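PDB 3UID: putative uncharacterized protein from Mycobacterium smegmatis, which is a toxin of the SRPBCC superfamily whose molecular target is not established, a structural homologue of a type II toxin involved in the hypoxic response. Local coordinates for residues 28-40 with 48-60. Numbering follows the deposited sequence. Where two conformers were deposited one is given.
Sequences IWQIYADPRQLEK and PATVVDHDLRPGG
H54 reaches from strand 50-54 across to the end of helix 25-33 and gives its NE2 proton to the backbone O of Y32, 2.8 Å away, with an N-H...O angle of 154°. The acceptor lies near the imidazole plane and the donor arrives in the carbonyl plane, which, with P35 over one face, helps hold the ring's rotation. P35 CB makes a CH-pi contact 4.0 Å from the H54 centroid, while L38 CD2 comes up at the ring edge. The same P35 CB also touches V51 CG1 at 3.6 Å, and V51 CG2 packs against CB of both L38 and E39.

One turn after P35, E39 runs out extended, CG anti to the backbone N (chi1 -180°), and sets OE1 2.9 Å from V51 N, which meets it on the anti side, tilted somewhat out of the carboxylate plane. In the conformers modelled, one of two for each residue, R36 bends back at chi2 and chi3 and grips this same oxygen in a salt bridge within the helix, NH1 to OE1 being 2.8 Å. Both NH1 and NH2 meet OE1 from above the carboxylate plane, with OE1 lying in the guanidinium plane. Three N-H donors then converge on one oxygen, which probably favours the charged form of E39. Beyond H54, L56 puts CD2 against A33 CA (3.8 Å) and W29 CZ2.

Further out, D34 is the N-cap of helix 35-42, OD1 accepting from R36 N; OD2 also takes a bond from Q37 NE2. T50 and V52 pair with F65 and T63, and a classic beta bulge at V52 and D53 faces T63. A broken helix thus packs against an edge strand of the antiparallel sheet, as in the helix-grip fold of Bet v 1-like, AHA1-type SRPBCC domains.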
loop_
_atom_site.group_PDB
_atom_site.type_symbol
_atom_site.label_atom_id
_atom_site.label_comp_id
_atom_site.label_asym_id
_atom_site.label_seq_id
_atom_site.Cartn_x
_atom_site.Cartn_y
_atom_site.Cartn_z
ATOM N N ILE A 28 3.129 13.540 -0.885
ATOM C CA ILE A 28 2.688 12.173 -0.673
ATOM C C ILE A 28 2.804 11.351 -1.955
ATOM O O ILE A 28 3.179 10.186 -1.920
ATOM C CB ILE A 28 1.260 12.132 -0.098
ATOM C CG1 ILE A 28 1.186 12.973 1.181
ATOM C CG2 ILE A 28 0.848 10.702 0.199
ATOM C CD1 ILE A 28 2.090 12.477 2.310
ATOM N N TRP A 29 2.503 11.964 -3.096
ATOM C CA TRP A 29 2.630 11.265 -4.364
ATOM C C TRP A 29 4.035 10.673 -4.521
ATOM O O TRP A 29 4.192 9.551 -4.998
ATOM C CB TRP A 29 2.330 12.201 -5.539
ATOM C CG TRP A 29 2.460 11.505 -6.856
ATOM C CD1 TRP A 29 3.551 11.497 -7.684
ATOM C CD2 TRP A 29 1.481 10.675 -7.479
ATOM N NE1 TRP A 29 3.296 10.738 -8.798
ATOM C CE2 TRP A 29 2.034 10.214 -8.694
ATOM C CE3 TRP A 29 0.181 10.288 -7.140
ATOM C CZ2 TRP A 29 1.331 9.387 -9.563
ATOM C CZ3 TRP A 29 -0.510 9.456 -8.004
ATOM C CH2 TRP A 29 0.061 9.021 -9.199
ATOM N N GLN A 30 5.044 11.436 -4.122
ATOM C CA GLN A 30 6.435 11.020 -4.292
ATOM C C GLN A 30 6.851 9.844 -3.412
ATOM O O GLN A 30 7.844 9.160 -3.714
ATOM C CB GLN A 30 7.379 12.210 -4.083
ATOM C CG GLN A 30 7.239 13.287 -5.139
ATOM C CD GLN A 30 7.531 12.790 -6.554
ATOM O OE1 GLN A 30 8.334 11.869 -6.746
ATOM N NE2 GLN A 30 6.880 13.386 -7.535
ATOM N N ILE A 31 6.114 9.610 -2.330
ATOM C CA ILE A 31 6.306 8.406 -1.519
ATOM C C ILE A 31 6.144 7.154 -2.395
ATOM O O ILE A 31 6.904 6.183 -2.264
ATOM C CB ILE A 31 5.302 8.339 -0.343
ATOM C CG1 ILE A 31 5.507 9.499 0.652
ATOM C CG2 ILE A 31 5.371 6.976 0.367
ATOM C CD1 ILE A 31 6.746 9.369 1.497
ATOM N N TYR A 32 5.144 7.180 -3.278
ATOM C CA TYR A 32 4.826 6.044 -4.140
ATOM C C TYR A 32 5.573 6.079 -5.468
ATOM O O TYR A 32 5.848 5.034 -6.050
ATOM C CB TYR A 32 3.307 5.967 -4.354
ATOM C CG TYR A 32 2.628 5.785 -3.027
ATOM C CD1 TYR A 32 2.510 4.527 -2.457
ATOM C CD2 TYR A 32 2.176 6.884 -2.302
ATOM C CE1 TYR A 32 1.935 4.361 -1.201
ATOM C CE2 TYR A 32 1.594 6.730 -1.048
ATOM C CZ TYR A 32 1.472 5.465 -0.511
ATOM O OH TYR A 32 0.908 5.308 0.730
ATOM N N ALA A 33 5.912 7.281 -5.924
ATOM C CA ALA A 33 6.571 7.452 -7.212
ATOM C C ALA A 33 8.064 7.169 -7.152
ATOM O O ALA A 33 8.675 6.816 -8.161
ATOM C CB ALA A 33 6.316 8.863 -7.741
ATOM N N ASP A 34 8.659 7.338 -5.973
ATOM C CA ASP A 34 10.093 7.086 -5.790
ATOM C C ASP A 34 10.264 5.767 -5.055
ATOM O O ASP A 34 9.873 5.652 -3.883
ATOM C CB ASP A 34 10.714 8.214 -4.969
ATOM C CG ASP A 34 12.201 8.019 -4.719
ATOM O OD1 ASP A 34 12.751 6.937 -5.033
ATOM O OD2 ASP A 34 12.816 8.967 -4.188
ATOM N N PRO A 35 10.834 4.747 -5.732
ATOM C CA PRO A 35 10.870 3.429 -5.093
ATOM C C PRO A 35 11.717 3.377 -3.823
ATOM O O PRO A 35 11.456 2.519 -2.977
ATOM C CB PRO A 35 11.471 2.528 -6.186
ATOM C CG PRO A 35 12.298 3.462 -7.011
ATOM C CD PRO A 35 11.489 4.739 -7.048
ATOM N N ARG A 36 12.694 4.261 -3.663
ATOM C CA ARG A 36 13.479 4.269 -2.433
ATOM C C ARG A 36 12.654 4.792 -1.254
ATOM O O ARG A 36 12.877 4.398 -0.104
ATOM C CB ARG A 36 14.764 5.085 -2.608
ATOM C CG ARG A 36 15.587 4.704 -3.832
ATOM C CD ARG A 36 16.382 3.410 -3.641
ATOM N NE ARG A 36 15.751 2.250 -4.273
ATOM C CZ ARG A 36 15.250 1.216 -3.605
ATOM N NH1 ARG A 36 15.302 1.189 -2.282
ATOM N NH2 ARG A 36 14.697 0.207 -4.264
ATOM N N GLN A 37 11.698 5.677 -1.533
ATOM C CA GLN A 37 10.823 6.178 -0.466
ATOM C C GLN A 37 9.741 5.165 -0.113
ATOM O O GLN A 37 9.403 4.966 1.057
ATOM C CB GLN A 37 10.208 7.524 -0.860
ATOM C CG GLN A 37 11.265 8.601 -1.081
ATOM C CD GLN A 37 10.645 9.936 -1.406
ATOM O OE1 GLN A 37 9.711 10.373 -0.738
ATOM N NE2 GLN A 37 11.156 10.585 -2.431
ATOM N N LEU A 38 9.205 4.508 -1.136
ATOM C CA LEU A 38 8.229 3.453 -0.924
ATOM C C LEU A 38 8.846 2.341 -0.072
ATOM O O LEU A 38 8.239 1.865 0.897
ATOM C CB LEU A 38 7.766 2.891 -2.268
ATOM C CG LEU A 38 6.566 1.946 -2.195
ATOM C CD1 LEU A 38 5.417 2.585 -1.423
ATOM C CD2 LEU A 38 6.162 1.607 -3.603
ATOM N N GLU A 39 10.070 1.949 -0.396
ATOM C CA GLU A 39 10.790 0.919 0.350
ATOM C C GLU A 39 10.998 1.334 1.806
ATOM O O GLU A 39 10.959 0.521 2.716
ATOM C CB GLU A 39 12.142 0.638 -0.314
ATOM C CG GLU A 39 12.962 -0.436 0.395
ATOM C CD GLU A 39 14.249 -0.777 -0.324
ATOM O OE1 GLU A 39 14.192 -1.247 -1.481
ATOM O OE2 GLU A 39 15.330 -0.576 0.275
ATOM N N LYS A 40 11.262 2.628 1.999
ATOM C CA LYS A 40 11.499 3.163 3.332
ATOM C C LYS A 40 10.258 3.020 4.215
ATOM O O LYS A 40 10.338 2.534 5.344
ATOM C CB LYS A 40 11.928 4.633 3.234
ATOM C CG LYS A 40 12.090 5.328 4.582
ATOM C CD LYS A 40 13.263 4.750 5.402
ATOM C CE LYS A 40 13.494 5.588 6.663
ATOM N NZ LYS A 40 14.683 5.110 7.427
ATOM N N PRO A 48 12.015 -5.212 7.532
ATOM C CA PRO A 48 12.667 -4.769 6.296
ATOM C C PRO A 48 11.832 -5.058 5.058
ATOM O O PRO A 48 11.135 -6.082 4.976
ATOM C CB PRO A 48 13.953 -5.598 6.262
ATOM C CG PRO A 48 14.209 -5.974 7.682
ATOM C CD PRO A 48 12.864 -6.145 8.302
ATOM N N ALA A 49 11.921 -4.151 4.092
ATOM C CA ALA A 49 11.268 -4.319 2.815
ATOM C C ALA A 49 12.265 -3.985 1.719
ATOM O O ALA A 49 13.257 -3.277 1.948
ATOM C CB ALA A 49 10.054 -3.403 2.724
ATOM N N THR A 50 12.006 -4.517 0.532
ATOM C CA THR A 50 12.766 -4.150 -0.648
ATOM C C THR A 50 11.793 -3.889 -1.791
ATOM O O THR A 50 10.911 -4.705 -2.066
ATOM C CB THR A 50 13.699 -5.285 -1.063
ATOM O OG1 THR A 50 14.612 -5.564 0.001
ATOM C CG2 THR A 50 14.490 -4.895 -2.314
ATOM N N VAL A 51 11.951 -2.752 -2.454
ATOM C CA VAL A 51 11.254 -2.531 -3.719
ATOM C C VAL A 51 12.228 -2.931 -4.816
ATOM O O VAL A 51 13.328 -2.374 -4.935
ATOM C CB VAL A 51 10.771 -1.073 -3.865
ATOM C CG1 VAL A 51 10.276 -0.789 -5.283
ATOM C CG2 VAL A 51 9.682 -0.784 -2.834
ATOM N N VAL A 52 11.845 -3.953 -5.568
ATOM C CA VAL A 52 12.728 -4.556 -6.558
ATOM C C VAL A 52 12.581 -3.849 -7.900
ATOM O O VAL A 52 13.459 -3.068 -8.294
ATOM C CB VAL A 52 12.496 -6.081 -6.642
ATOM C CG1 VAL A 52 13.400 -6.711 -7.701
ATOM C CG2 VAL A 52 12.781 -6.720 -5.272
ATOM N N ASP A 53 11.472 -4.093 -8.594
ATOM C CA ASP A 53 11.186 -3.366 -9.823
ATOM C C ASP A 53 10.117 -2.339 -9.518
ATOM O O ASP A 53 9.268 -2.560 -8.660
ATOM C CB ASP A 53 10.686 -4.310 -10.924
ATOM C CG ASP A 53 11.723 -5.325 -11.339
ATOM O OD1 ASP A 53 12.926 -4.994 -11.320
ATOM O OD2 ASP A 53 11.323 -6.452 -11.683
ATOM N N HIS A 54 10.159 -1.214 -10.221
ATOM C CA HIS A 54 9.191 -0.149 -9.986
ATOM C C HIS A 54 9.054 0.716 -11.244
ATOM O O HIS A 54 10.013 1.346 -11.693
ATOM C CB HIS A 54 9.663 0.687 -8.794
ATOM C CG HIS A 54 8.756 1.829 -8.444
ATOM N ND1 HIS A 54 8.702 2.991 -9.184
ATOM C CD2 HIS A 54 7.895 2.000 -7.411
ATOM C CE1 HIS A 54 7.837 3.823 -8.631
ATOM N NE2 HIS A 54 7.331 3.245 -7.556
ATOM N N ASP A 55 7.855 0.723 -11.810
ATOM C CA ASP A 55 7.554 1.509 -12.994
ATOM C C ASP A 55 6.130 2.025 -12.804
ATOM O O ASP A 55 5.175 1.317 -13.113
ATOM C CB ASP A 55 7.646 0.591 -14.207
ATOM C CG ASP A 55 7.394 1.302 -15.523
ATOM O OD1 ASP A 55 7.256 2.547 -15.551
ATOM O OD2 ASP A 55 7.350 0.585 -16.541
ATOM N N LEU A 56 5.981 3.228 -12.248
ATOM C CA LEU A 56 4.638 3.754 -11.965
ATOM C C LEU A 56 4.022 4.429 -13.184
ATOM O O LEU A 56 3.984 5.658 -13.285
ATOM C CB LEU A 56 4.660 4.709 -10.767
ATOM C CG LEU A 56 3.311 5.127 -10.172
ATOM C CD1 LEU A 56 2.516 3.933 -9.712
ATOM C CD2 LEU A 56 3.517 6.112 -9.019
ATOM N N ARG A 57 3.542 3.599 -14.102
ATOM C CA ARG A 57 2.899 4.059 -15.325
ATOM C C ARG A 57 1.952 2.938 -15.722
ATOM O O ARG A 57 2.177 1.781 -15.360
ATOM C CB ARG A 57 3.941 4.313 -16.422
ATOM C CG ARG A 57 3.534 5.388 -17.429
ATOM C CD ARG A 57 3.401 6.775 -16.778
ATOM N NE ARG A 57 2.015 7.154 -16.485
ATOM C CZ ARG A 57 1.446 8.283 -16.898
ATOM N NH1 ARG A 57 2.145 9.147 -17.624
ATOM N NH2 ARG A 57 0.180 8.554 -16.589
ATOM N N PRO A 58 0.875 3.264 -16.444
ATOM C CA PRO A 58 -0.054 2.200 -16.840
ATOM C C PRO A 58 0.662 1.101 -17.626
ATOM O O PRO A 58 1.421 1.396 -18.553
ATOM C CB PRO A 58 -1.069 2.938 -17.716
ATOM C CG PRO A 58 -1.048 4.344 -17.188
ATOM C CD PRO A 58 0.394 4.597 -16.844
ATOM N N GLY A 59 0.422 -0.152 -17.248
ATOM C CA GLY A 59 1.119 -1.278 -17.838
ATOM C C GLY A 59 2.409 -1.620 -17.116
ATOM O O GLY A 59 3.024 -2.653 -17.374
ATOM N N GLY A 60 2.819 -0.760 -16.193
ATOM C CA GLY A 60 4.039 -0.996 -15.447
ATOM C C GLY A 60 3.828 -1.990 -14.326
ATOM O O GLY A 60 2.703 -2.415 -14.062
#